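Local coordinates for elicitor protein Hrip2 (Magnaporthe oryzae, PDB 5FID) that acts as a protein elicitor of the rice blast fungus, probably secreted and perceived by plants so that their defence responses are triggered, at residues Q13-Y17 with K52-K57; E79-E83 with Y114-K120; K91-S96 with V131-A137. The protein carries 1 engineered substitution. One frame throughout, in Å; residues are numbered along the deposited sequence.

Contact 1: Q13-Y17 with K52-K57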
loop_
_atom_site.group_PDB
_atom_site.type_symbol
_atom_site.label_atom_id
_atom_site.label_comp_id
_atom_site.label_asym_id
_atom_site.label_seq_id
_atom_site.Cartn_x
_atom_site.Cartn_y
_atom_site.Cartn_z
ATOM N N GLN A 13 9.193 -27.899 4.188
ATOM C CA GLN A 13 9.424 -29.336 4.060
ATOM C C GLN A 13 8.239 -30.023 3.408
ATOM O O GLN A 13 8.321 -31.185 3.006
ATOM C CB GLN A 13 9.648 -29.951 5.436
ATOM C CG GLN A 13 10.784 -29.330 6.195
ATOM C CD GLN A 13 12.046 -30.135 6.097
ATOM O OE1 GLN A 13 12.919 -29.832 5.269
ATOM N NE2 GLN A 13 12.164 -31.177 6.943
ATOM N N ASP A 14 7.132 -29.297 3.316
ATOM C CA ASP A 14 5.887 -29.863 2.832
ATOM C C ASP A 14 5.662 -29.554 1.364
ATOM O O ASP A 14 6.137 -28.542 0.853
ATOM C CB ASP A 14 4.706 -29.322 3.646
ATOM C CG ASP A 14 4.751 -29.760 5.095
ATOM O OD1 ASP A 14 5.225 -30.885 5.362
ATOM O OD2 ASP A 14 4.322 -28.983 5.964
ATOM N N THR A 15 4.942 -30.443 0.693
ATOM C CA THR A 15 4.401 -30.146 -0.625
ATOM C C THR A 15 3.346 -29.057 -0.420
ATOM O O THR A 15 2.541 -29.125 0.516
ATOM C CB THR A 15 3.762 -31.404 -1.244
ATOM O OG1 THR A 15 4.764 -32.419 -1.417
ATOM C CG2 THR A 15 3.136 -31.102 -2.595
ATOM N N VAL A 16 3.347 -28.038 -1.274
ATOM C CA VAL A 16 2.305 -27.013 -1.213
ATOM C C VAL A 16 1.610 -26.868 -2.560
ATOM O O VAL A 16 2.128 -27.317 -3.583
ATOM C CB VAL A 16 2.864 -25.646 -0.769
ATOM C CG1 VAL A 16 3.661 -25.787 0.508
ATOM C CG2 VAL A 16 3.723 -25.050 -1.857
ATOM N N TYR A 17 0.428 -26.257 -2.554
ATOM C CA TYR A 17 -0.357 -26.090 -3.771
ATOM C C TYR A 17 -0.643 -24.616 -3.974
ATOM O O TYR A 17 -0.990 -23.911 -3.025
ATOM C CB TYR A 17 -1.653 -26.903 -3.685
ATOM C CG TYR A 17 -1.365 -28.368 -3.485
ATOM C CD1 TYR A 17 -1.270 -29.232 -4.561
ATOM C CD2 TYR A 17 -1.133 -28.877 -2.216
ATOM C CE1 TYR A 17 -0.975 -30.588 -4.371
ATOM C CE2 TYR A 17 -0.847 -30.221 -2.022
ATOM C CZ TYR A 17 -0.768 -31.066 -3.097
ATOM O OH TYR A 17 -0.471 -32.403 -2.882
ATOM N N LYS A 52 -3.748 -18.148 -4.233
ATOM C CA LYS A 52 -3.953 -18.979 -3.041
ATOM C C LYS A 52 -2.782 -19.927 -2.851
ATOM O O LYS A 52 -2.222 -20.417 -3.827
ATOM C CB LYS A 52 -5.239 -19.801 -3.157
ATOM C CG LYS A 52 -6.510 -18.996 -3.313
ATOM C CD LYS A 52 -7.713 -19.933 -3.373
ATOM C CE LYS A 52 -9.028 -19.156 -3.527
ATOM N NZ LYS A 52 -10.182 -20.114 -3.625
ATOM N N VAL A 53 -2.417 -20.172 -1.589
ATOM C CA VAL A 53 -1.291 -21.030 -1.232
ATOM C C VAL A 53 -1.725 -21.897 -0.062
ATOM O O VAL A 53 -2.106 -21.391 0.988
ATOM C CB VAL A 53 -0.062 -20.199 -0.799
ATOM C CG1 VAL A 53 1.122 -21.107 -0.528
ATOM C CG2 VAL A 53 0.296 -19.172 -1.875
ATOM N N SER A 54 -1.675 -23.210 -0.238
ATOM C CA SER A 54 -2.239 -24.104 0.760
ATOM C C SER A 54 -1.410 -25.375 0.823
ATOM O O SER A 54 -0.578 -25.606 -0.043
ATOM C CB SER A 54 -3.694 -24.402 0.395
ATOM O OG SER A 54 -4.248 -25.424 1.188
ATOM N N LYS A 55 -1.609 -26.181 1.862
ATOM C CA LYS A 55 -0.949 -27.480 1.925
ATOM C C LYS A 55 -1.850 -28.605 1.418
ATOM O O LYS A 55 -1.476 -29.777 1.474
ATOM C CB LYS A 55 -0.485 -27.782 3.349
ATOM C CG LYS A 55 0.676 -26.929 3.814
ATOM C CD LYS A 55 1.014 -27.284 5.252
ATOM C CE LYS A 55 2.061 -26.359 5.798
ATOM N NZ LYS A 55 2.312 -26.641 7.236
ATOM N N THR A 56 -3.042 -28.254 0.939
ATOM C CA THR A 56 -3.914 -29.244 0.299
ATOM C C THR A 56 -4.241 -28.859 -1.134
ATOM O O THR A 56 -4.306 -27.676 -1.481
ATOM C CB THR A 56 -5.235 -29.504 1.084
ATOM O OG1 THR A 56 -5.958 -28.276 1.245
ATOM C CG2 THR A 56 -4.934 -30.093 2.445
ATOM N N LYS A 57 -4.456 -29.870 -1.962
ATOM C CA LYS A 57 -4.808 -29.650 -3.354
ATOM C C LYS A 57 -6.167 -28.979 -3.505
ATOM O O LYS A 57 -6.437 -28.324 -4.509
ATOM C CB LYS A 57 -4.786 -30.975 -4.119
ATOM C CG LYS A 57 -4.496 -30.790 -5.587
ATOM C CD LYS A 57 -4.239 -32.110 -6.288
ATOM C CE LYS A 57 -3.789 -31.863 -7.725
ATOM N NZ LYS A 57 -3.489 -33.128 -8.456
HETATM O O HOH W 1 1.107 -30.991 1.759
#
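Two neighbouring strands of the six-stranded antiparallel sheet meet at their ends here, where strand 16-22 begins and strand 49-54 runs out into a turn. Tyr17 and Ser54 form a hydrogen-bonded pair: Tyr17 N donates to Ser54 O at 2.8 Å, and Ser54 N donates to Tyr17 O at 3.0 Å. A CA-H...O contact of 3.4 Å runs from Val53 CA to Tyr17 O. Past Val16 and Lys55, whose CA atoms are 4.5 Å apart, the backbones diverge, and a water bridges them, donating to Thr15 O at 2.7 Å and Lys55 O at 2.9 Å. Ser54 suits the strand end because its short hydroxyl can fold back: Ser54 OG accepts from Thr56 N at 3.1 Å, an ST turn. Tyr17 is the most heavily covered residue, and its ring lies against this turn; Lys57 CB sits over its face, 4.0 Å from the ring centroid, a CH-pi contact offered by the lysine's aliphatic base. Lys55 is long enough to bring its NZ to 3.3 Å from Asp14 OD2, a salt bridge whose hydrogen bond is weak, while the same amine donates to Pro87 O. Val16 and Val53, branched and apolar, face inward. They pack on Leu135 of strand 131-135 in the other sheet and on Phe88, Val53 also touching Met63 and Ile65 of strand 63-69, while Tyr17 meets Thr33 of the edge strand 32-34.

Contact 2: E79-E83 with Y114-K120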
loop_
_atom_site.group_PDB
_atom_site.type_symbol
_atom_site.label_atom_id
_atom_site.label_comp_id
_atom_site.label_asym_id
_atom_site.label_seq_id
_atom_site.Cartn_x
_atom_site.Cartn_y
_atom_site.Cartn_z
ATOM N N GLU A 79 -0.204 -7.741 -1.329
ATOM C CA GLU A 79 -0.758 -8.009 -0.012
ATOM C C GLU A 79 -0.455 -9.451 0.356
ATOM O O GLU A 79 -0.706 -10.363 -0.435
ATOM C CB GLU A 79 -2.273 -7.800 -0.036
ATOM C CG GLU A 79 -3.011 -8.188 1.253
ATOM C CD GLU A 79 -4.513 -7.953 1.166
ATOM O OE1 GLU A 79 -5.036 -7.763 0.040
ATOM O OE2 GLU A 79 -5.187 -7.954 2.230
ATOM N N LEU A 80 0.096 -9.651 1.546
ATOM C CA LEU A 80 0.313 -10.993 2.079
ATOM C C LEU A 80 -0.750 -11.231 3.142
ATOM O O LEU A 80 -0.670 -10.674 4.232
ATOM C CB LEU A 80 1.713 -11.104 2.692
ATOM C CG LEU A 80 2.082 -12.475 3.272
ATOM C CD1 LEU A 80 2.104 -13.526 2.174
ATOM C CD2 LEU A 80 3.442 -12.411 3.967
ATOM N N SER A 81 -1.751 -12.058 2.827
ATOM C CA SER A 81 -2.950 -12.131 3.667
ATOM C C SER A 81 -3.189 -13.486 4.308
ATOM O O SER A 81 -3.086 -14.520 3.650
ATOM C CB SER A 81 -4.180 -11.747 2.850
ATOM O OG SER A 81 -5.363 -11.853 3.625
ATOM N N SER A 82 -3.517 -13.474 5.600
ATOM C CA SER A 82 -3.972 -14.687 6.279
ATOM C C SER A 82 -5.474 -14.637 6.565
ATOM O O SER A 82 -5.961 -15.349 7.451
ATOM C CB SER A 82 -3.210 -14.903 7.589
ATOM O OG SER A 82 -3.451 -13.844 8.508
ATOM N N GLU A 83 -6.209 -13.818 5.810
ATOM C CA GLU A 83 -7.650 -13.633 6.028
ATOM C C GLU A 83 -8.479 -14.885 5.797
ATOM O O GLU A 83 -9.583 -15.006 6.329
ATOM C CB GLU A 83 -8.201 -12.524 5.125
ATOM C CG GLU A 83 -7.800 -11.120 5.500
ATOM C CD GLU A 83 -8.110 -10.146 4.389
ATOM O OE1 GLU A 83 -7.512 -10.284 3.289
ATOM O OE2 GLU A 83 -8.957 -9.251 4.604
ATOM N N TYR A 114 0.726 -10.329 9.041
ATOM C CA TYR A 114 -0.056 -10.530 7.839
ATOM C C TYR A 114 -1.197 -9.534 7.736
ATOM O O TYR A 114 -1.605 -8.930 8.732
ATOM C CB TYR A 114 -0.638 -11.952 7.832
ATOM C CG TYR A 114 0.416 -13.036 7.857
ATOM C CD1 TYR A 114 0.990 -13.448 9.050
ATOM C CD2 TYR A 114 0.841 -13.640 6.681
ATOM C CE1 TYR A 114 1.968 -14.436 9.074
ATOM C CE2 TYR A 114 1.815 -14.625 6.692
ATOM C CZ TYR A 114 2.375 -15.017 7.891
ATOM O OH TYR A 114 3.339 -15.998 7.888
ATOM N N SER A 115 -1.728 -9.379 6.530
ATOM C CA SER A 115 -2.962 -8.632 6.353
ATOM C C SER A 115 -4.080 -9.435 6.996
ATOM O O SER A 115 -4.183 -10.653 6.801
ATOM C CB SER A 115 -3.262 -8.415 4.875
ATOM O OG SER A 115 -4.312 -7.469 4.720
ATOM N N ARG A 116 -4.911 -8.748 7.769
ATOM C CA ARG A 116 -5.942 -9.391 8.578
ATOM C C ARG A 116 -7.287 -8.726 8.325
ATOM O O ARG A 116 -7.327 -7.586 7.870
ATOM C CB ARG A 116 -5.568 -9.257 10.065
ATOM C CG ARG A 116 -4.181 -9.775 10.409
ATOM C CD ARG A 116 -4.116 -11.310 10.425
ATOM N NE ARG A 116 -5.169 -11.823 11.292
ATOM C CZ ARG A 116 -6.101 -12.699 10.931
ATOM N NH1 ARG A 116 -6.110 -13.227 9.707
ATOM N NH2 ARG A 116 -7.028 -13.047 11.817
ATOM N N PRO A 117 -8.389 -9.425 8.643
ATOM C CA PRO A 117 -9.717 -8.860 8.384
ATOM C C PRO A 117 -9.875 -7.495 9.035
ATOM O O PRO A 117 -10.440 -6.584 8.419
ATOM C CB PRO A 117 -10.660 -9.855 9.062
ATOM C CG PRO A 117 -9.900 -11.111 9.143
ATOM C CD PRO A 117 -8.464 -10.759 9.267
ATOM N N ASP A 118 -9.362 -7.361 10.254
ATOM C CA ASP A 118 -9.532 -6.140 11.034
ATOM C C ASP A 118 -8.307 -5.226 11.014
ATOM O O ASP A 118 -8.296 -4.160 11.637
ATOM C CB ASP A 118 -9.930 -6.472 12.475
ATOM C CG ASP A 118 -9.049 -7.548 13.111
ATOM O OD1 ASP A 118 -8.343 -8.297 12.391
ATOM O OD2 ASP A 118 -9.093 -7.652 14.364
HETATM N N MSE A 119 -7.268 -5.647 10.303
HETATM C CA MSE A 119 -6.139 -4.765 10.043
HETATM C C MSE A 119 -5.507 -5.122 8.711
HETATM O O MSE A 119 -4.650 -6.003 8.640
HETATM C CB MSE A 119 -5.105 -4.825 11.170
HETATM C CG MSE A 119 -3.901 -3.915 10.943
HETATM SE SE MSE A 119 -4.405 -2.041 10.572
HETATM C CE MSE A 119 -5.526 -1.718 12.149
ATOM N N LYS A 120 -5.937 -4.424 7.661
ATOM C CA LYS A 120 -5.442 -4.681 6.312
ATOM C C LYS A 120 -4.031 -4.145 6.130
ATOM O O LYS A 120 -3.685 -3.066 6.618
ATOM C CB LYS A 120 -6.384 -4.069 5.269
ATOM C CG LYS A 120 -7.776 -4.682 5.284
ATOM C CD LYS A 120 -7.750 -6.116 4.748
ATOM C CE LYS A 120 -8.159 -6.151 3.288
ATOM N NZ LYS A 120 -8.017 -7.510 2.677
#
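Backbone bonding is brief. Ser115 N donates to Leu80 O at 2.8 Å and Ser82 N to Ser115 O at 3.1 Å, so that Ser81 and Ser115 make a single bridge, CA to CA 4.4 Å, which fastens the loop between strands 104-106 and 123-126 to the end of strand 75-81. The loop then turns tightly: Arg116 to Met119 (a selenomethionine) is a type I turn, with Met119 N bonded to Arg116 O at 3.1 Å and Arg116 N to Met119 O at 2.9 Å.

Charge does much of the remaining work. Lys120, long and flexible enough to fold back beside the bridge, sets NZ 2.9 Å from Glu79 OE2 and 2.8 Å from Glu83 OE2, a largely buried salt-bridge network beside the subunit interface in which one amine meets two carboxylates.

Small hydroxyls fill the polar gaps. Ser115 OG donates to Glu79 OE2 at 2.7 Å. In an ST turn Ser81 OG accepts from Glu83 N at 3.1 Å, and it donates a hydrogen bond to Glu83 OE1 at 2.7 Å. Arg116 NH1 reaches Ser82 OG at 3.0 Å.

Apolar contacts are fewer: Leu80 CG lies 3.8 Å from Tyr114 CD2, and Glu83 CG 3.8 Å from Pro117 CD.

Leu80 and Tyr114 point into the interior, against Val93 of strand 93-96 and Cys106 of strand 104-106. Glu79 and Lys120 face the second subunit, where both bond the hydroxyl of its Tyr75, while Glu79 and Ser81 pair through their backbones with strand 63-69.

Contact 3: K91-S96 with V131-A137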
loop_
_atom_site.group_PDB
_atom_site.type_symbol
_atom_site.label_atom_id
_atom_site.label_comp_id
_atom_site.label_asym_id
_atom_site.label_seq_id
_atom_site.Cartn_x
_atom_site.Cartn_y
_atom_site.Cartn_z
ATOM N N LYS A 91 5.907 -20.795 10.681
ATOM C CA LYS A 91 7.165 -20.611 9.949
ATOM C C LYS A 91 7.325 -19.164 9.490
ATOM O O LYS A 91 6.417 -18.352 9.653
ATOM C CB LYS A 91 7.208 -21.530 8.732
ATOM C CG LYS A 91 7.111 -23.001 9.059
ATOM C CD LYS A 91 8.338 -23.472 9.847
ATOM C CE LYS A 91 8.239 -24.961 10.132
ATOM N NZ LYS A 91 6.809 -25.379 10.068
ATOM N N ARG A 92 8.479 -18.838 8.916
ATOM C CA ARG A 92 8.696 -17.490 8.401
ATOM C C ARG A 92 8.180 -17.389 6.963
ATOM O O ARG A 92 8.414 -18.284 6.145
ATOM C CB ARG A 92 10.184 -17.124 8.453
ATOM C CG ARG A 92 10.495 -15.723 7.928
ATOM C CD ARG A 92 11.942 -15.323 8.205
ATOM N NE ARG A 92 12.238 -15.336 9.634
ATOM C CZ ARG A 92 12.090 -14.297 10.451
ATOM N NH1 ARG A 92 11.651 -13.131 9.993
ATOM N NH2 ARG A 92 12.388 -14.427 11.733
ATOM N N VAL A 93 7.459 -16.314 6.670
ATOM C CA VAL A 93 7.000 -16.030 5.312
ATOM C C VAL A 93 7.368 -14.599 4.946
ATOM O O VAL A 93 7.112 -13.660 5.709
ATOM C CB VAL A 93 5.473 -16.227 5.158
ATOM C CG1 VAL A 93 5.019 -15.819 3.767
ATOM C CG2 VAL A 93 5.090 -17.684 5.420
ATOM N N THR A 94 7.984 -14.437 3.777
ATOM C CA THR A 94 8.357 -13.112 3.288
ATOM C C THR A 94 7.600 -12.824 2.007
ATOM O O THR A 94 7.266 -13.739 1.265
ATOM C CB THR A 94 9.874 -13.020 3.020
ATOM O OG1 THR A 94 10.236 -13.972 2.011
ATOM C CG2 THR A 94 10.658 -13.321 4.284
ATOM N N LEU A 95 7.318 -11.554 1.750
ATOM C CA LEU A 95 6.784 -11.147 0.456
ATOM C C LEU A 95 7.435 -9.820 0.134
ATOM O O LEU A 95 7.291 -8.854 0.885
ATOM C CB LEU A 95 5.260 -10.996 0.502
ATOM C CG LEU A 95 4.611 -10.521 -0.810
ATOM C CD1 LEU A 95 4.649 -11.623 -1.855
ATOM C CD2 LEU A 95 3.170 -10.054 -0.583
ATOM N N SER A 96 8.168 -9.765 -0.970
ATOM C CA SER A 96 8.928 -8.563 -1.298
ATOM C C SER A 96 8.735 -8.164 -2.759
ATOM O O SER A 96 8.670 -9.024 -3.632
ATOM C CB SER A 96 10.407 -8.830 -1.034
ATOM O OG SER A 96 11.211 -7.785 -1.548
ATOM N N VAL A 131 6.525 -9.571 -7.644
ATOM C CA VAL A 131 5.980 -9.821 -6.309
ATOM C C VAL A 131 6.392 -11.229 -5.916
ATOM O O VAL A 131 5.930 -12.204 -6.502
ATOM C CB VAL A 131 4.449 -9.661 -6.273
ATOM C CG1 VAL A 131 3.900 -10.035 -4.904
ATOM C CG2 VAL A 131 4.078 -8.222 -6.579
ATOM N N GLU A 132 7.282 -11.327 -4.930
ATOM C CA GLU A 132 8.025 -12.553 -4.690
ATOM C C GLU A 132 7.878 -13.003 -3.249
ATOM O O GLU A 132 8.305 -12.308 -2.322
ATOM C CB GLU A 132 9.496 -12.325 -5.044
ATOM C CG GLU A 132 10.374 -13.552 -4.961
ATOM C CD GLU A 132 11.752 -13.303 -5.556
ATOM O OE1 GLU A 132 12.069 -12.137 -5.913
ATOM O OE2 GLU A 132 12.524 -14.271 -5.674
ATOM N N ALA A 133 7.261 -14.170 -3.066
ATOM C CA ALA A 133 7.016 -14.715 -1.741
ATOM C C ALA A 133 7.900 -15.929 -1.517
ATOM O O ALA A 133 8.128 -16.708 -2.434
ATOM C CB ALA A 133 5.556 -15.106 -1.587
ATOM N N THR A 134 8.399 -16.081 -0.294
ATOM C CA THR A 134 9.134 -17.276 0.106
ATOM C C THR A 134 8.461 -17.909 1.323
ATOM O O THR A 134 8.357 -17.277 2.372
ATOM C CB THR A 134 10.596 -16.954 0.465
ATOM O OG1 THR A 134 11.281 -16.461 -0.693
ATOM C CG2 THR A 134 11.310 -18.219 0.951
ATOM N N LEU A 135 8.011 -19.155 1.170
ATOM C CA LEU A 135 7.320 -19.878 2.232
ATOM C C LEU A 135 8.382 -20.567 3.074
ATOM O O LEU A 135 9.314 -21.148 2.523
ATOM C CB LEU A 135 6.388 -20.935 1.630
ATOM C CG LEU A 135 5.429 -20.488 0.526
ATOM C CD1 LEU A 135 4.651 -21.692 -0.003
ATOM C CD2 LEU A 135 4.476 -19.421 1.040
ATOM N N CYS A 136 8.251 -20.501 4.398
ATOM C CA CYS A 136 9.231 -21.119 5.302
ATOM C C CYS A 136 10.650 -20.616 5.025
ATOM O O CYS A 136 11.596 -21.405 4.921
ATOM C CB CYS A 136 9.195 -22.646 5.199
ATOM S SG CYS A 136 7.559 -23.367 5.475
ATOM N N ALA A 137 10.792 -19.302 4.905
ATOM C CA ALA A 137 12.085 -18.691 4.605
ATOM C C ALA A 137 13.074 -18.935 5.738
ATOM O O ALA A 137 12.671 -18.977 6.906
ATOM C CB ALA A 137 11.919 -17.209 4.366
HETATM O O HOH W 2 10.797 -20.748 8.273
HETATM O O HOH W 3 10.248 -13.197 -0.490
#
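Ala137, Leu95 and Thr94 bury the most surface where strand 93-96 runs antiparallel to strand 131-135, the axes 4.6 Å apart at 170°. Thr94 pairs with Thr134: Thr94 N donates to Thr134 O at 3.2 Å and Thr134 N to Thr94 O at 3.0 Å. Beta-branched and polar, Thr94 suits an outward strand position; its OG1 lies 3.4 Å from Thr134 CB and 2.6 Å from a water that donates to Glu132 O at 2.8 Å. Leu95 faces the other way, opposite Ala133 in a non-hydrogen-bonded pair, CA to CA 4.2 Å; the small Ala133 lets the leucine branch lie over it, Leu95 CD1 meeting Ala133 CB at 3.6 Å and Val131 CG1 at 3.5 Å. Cys136, with phi 56° and psi 48°, leaves the extended conformation, and Ala137, the last residue, adds one more backbone hydrogen bond: Ala137 N, not Cys136 N, donates to Arg92 O at 2.9 Å. A second water links Ala137 O, 2.9 Å away, to Arg92 N at 3.1 Å. The chemistry thus implies a two-faced ribbon, hydrated on its threonine side and apolar on the side of Leu95, Ala133 and Val131, whose C-terminal end is fixed by hydrogen bonds and the Cys136-Cys12 disulfide.

In the fold
The three contacts span a sandwich of two beta sheets. Contacts 1 and 2 both reach the six-stranded antiparallel sheet, their centres 19 Å apart and without touching; contact 3 belongs to the five-stranded mixed sheet, its centre about 14 Å from that of contact 1 and about 15 Å from that of contact 2. It meets both across the core: Leu135 CD1 lies 3.6 Å from Val53 CG1, and Leu95 CD2 3.7 Å from Leu80 CB. Contact 1 closes before the others open, whereas contacts 2 and 3 alternate along the chain, 79-83, 91-96, 114-120, 131-137. This interleaving stitches the second half of the chain across both sheets, whose packed faces form one shared apolar interior.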